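Local structure of uncharacterized conserved protein (Methanopyrus kandleri AV19, 2QYA) at the interface of chains A and B. The protein is of unknown function but belongs to the DUF424 family and may act as a two-fold symmetric dimer. Numbering follows the deposited sequence. Chains: chain A/B, Uncharacterized conserved protein.

The interface of chains A and B. Residues chain A 44-45; chain B 12, 14, 16-17, 66, 70.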
loop_
_atom_site.group_PDB
_atom_site.type_symbol
_atom_site.label_atom_id
_atom_site.label_comp_id
_atom_site.label_asym_id
_atom_site.label_seq_id
_atom_site.Cartn_x
_atom_site.Cartn_y
_atom_site.Cartn_z
ATOM N N PHE A 44 8.688 -1.271 -9.469
ATOM C CA PHE A 44 7.358 -0.800 -9.049
ATOM C C PHE A 44 6.221 -1.263 -9.945
ATOM O O PHE A 44 5.145 -1.647 -9.469
ATOM C CB PHE A 44 7.335 0.721 -8.983
ATOM C CG PHE A 44 7.857 1.268 -7.706
ATOM C CD1 PHE A 44 7.006 1.474 -6.629
ATOM C CD2 PHE A 44 9.206 1.577 -7.568
ATOM C CE1 PHE A 44 7.488 1.986 -5.434
ATOM C CE2 PHE A 44 9.707 2.088 -6.366
ATOM C CZ PHE A 44 8.846 2.296 -5.296
ATOM N N TYR A 45 6.458 -1.202 -11.249
ATOM C CA TYR A 45 5.480 -1.637 -12.219
ATOM C C TYR A 45 6.051 -2.864 -12.890
ATOM O O TYR A 45 7.017 -2.770 -13.634
ATOM C CB TYR A 45 5.249 -0.548 -13.252
ATOM C CG TYR A 45 4.866 0.791 -12.677
ATOM C CD1 TYR A 45 3.555 1.059 -12.290
ATOM C CD2 TYR A 45 5.815 1.810 -12.545
ATOM C CE1 TYR A 45 3.205 2.326 -11.767
ATOM C CE2 TYR A 45 5.473 3.072 -12.024
ATOM C CZ TYR A 45 4.169 3.312 -11.645
ATOM O OH TYR A 45 3.828 4.548 -11.149
ATOM N N GLY B 12 7.607 -1.701 -2.618
ATOM C CA GLY B 12 7.068 -0.735 -3.542
ATOM C C GLY B 12 6.236 -1.501 -4.553
ATOM O O GLY B 12 6.729 -2.463 -5.149
ATOM N N GLY B 14 3.647 -0.250 -7.707
ATOM C CA GLY B 14 3.056 0.839 -8.500
ATOM C C GLY B 14 3.372 2.229 -7.979
ATOM O O GLY B 14 4.526 2.639 -7.956
ATOM N N THR B 16 2.856 3.135 -4.867
ATOM C CA THR B 16 2.711 3.063 -3.434
ATOM C C THR B 16 3.877 2.292 -2.809
ATOM O O THR B 16 4.313 1.282 -3.350
ATOM C CB THR B 16 1.327 2.414 -3.096
ATOM O OG1 THR B 16 0.286 3.147 -3.755
ATOM C CG2 THR B 16 1.048 2.420 -1.637
ATOM N N VAL B 17 4.399 2.810 -1.702
ATOM C CA VAL B 17 5.408 2.113 -0.894
ATOM C C VAL B 17 4.776 1.849 0.469
ATOM O O VAL B 17 4.208 2.760 1.075
ATOM C CB VAL B 17 6.721 2.944 -0.730
ATOM C CG1 VAL B 17 7.780 2.141 -0.011
ATOM C CG2 VAL B 17 7.265 3.375 -2.059
ATOM N N TYR B 66 11.152 8.549 -0.696
ATOM C CA TYR B 66 9.945 8.261 -1.465
ATOM C C TYR B 66 8.863 9.309 -1.479
ATOM O O TYR B 66 8.123 9.397 -2.455
ATOM C CB TYR B 66 9.348 6.904 -1.071
ATOM C CG TYR B 66 10.163 5.749 -1.578
ATOM C CD1 TYR B 66 10.454 5.627 -2.936
ATOM C CD2 TYR B 66 10.647 4.781 -0.704
ATOM C CE1 TYR B 66 11.219 4.584 -3.402
ATOM C CE2 TYR B 66 11.404 3.732 -1.162
ATOM C CZ TYR B 66 11.684 3.636 -2.518
ATOM O OH TYR B 66 12.431 2.587 -2.982
ATOM N N LYS B 70 6.099 8.761 -4.416
ATOM C CA LYS B 70 5.164 7.676 -4.109
ATOM C C LYS B 70 4.304 7.970 -2.899
ATOM O O LYS B 70 4.715 8.707 -1.998
ATOM C CB LYS B 70 5.928 6.379 -3.831
ATOM C CG LYS B 70 6.893 5.954 -4.912
ATOM C CD LYS B 70 6.185 5.310 -6.093
ATOM C CE LYS B 70 7.144 5.159 -7.258
ATOM N NZ LYS B 70 6.585 4.294 -8.325
#
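The ring of A:Phe44 lies under the side-chain nitrogen of B:Lys70 and against B:Gly12 and B:Gly14, where strand 6-13 of chain B runs into its hairpin turn. Both chains are DUF424-family proteins, and the two-fold symmetric interface repeats this contact with the chains exchanged. The pairing may be that of a natural dimer. CG of A:Phe44 stands anti to the carbonyl carbon, beside the backbone N (chi1 -84°), which points the ring into chain B. At the root, CB of A:Phe44 faces the carbonyl O of B:Gly14 at 3.6 Å. CG of A:Phe44 lies 3.3 Å from NZ of B:Lys70. This NZ sits over one ring face, displaced toward the rim, in a cation-pi contact. CD1 is also near NZ and faces the O of B:Gly14. CD2 passes NZ and CE of B:Lys70, and CE2 lies near that CE and CE1 of B:Tyr66. CE1 of A:Phe44 meets CA of B:Gly12 at 3.3 Å. CZ of A:Phe44 reaches CE1 of B:Tyr66 at 3.8 Å, and CG2 of B:Val17 meets the ring edge. With an alanine at A:Phe44, NZ of B:Lys70 would probably lose its aromatic partner and a gap would be likely to open beside B:Val17 and B:Tyr66. NZ of B:Lys70 also donates to O of B:Gly14 at 2.7 Å, which holds it near the ring. N of B:Gly14 donates to O of A:Phe44 at 2.7 Å, from above the carbonyl plane. CE1 of A:Tyr45 rests 3.6 Å from CA of B:Gly14.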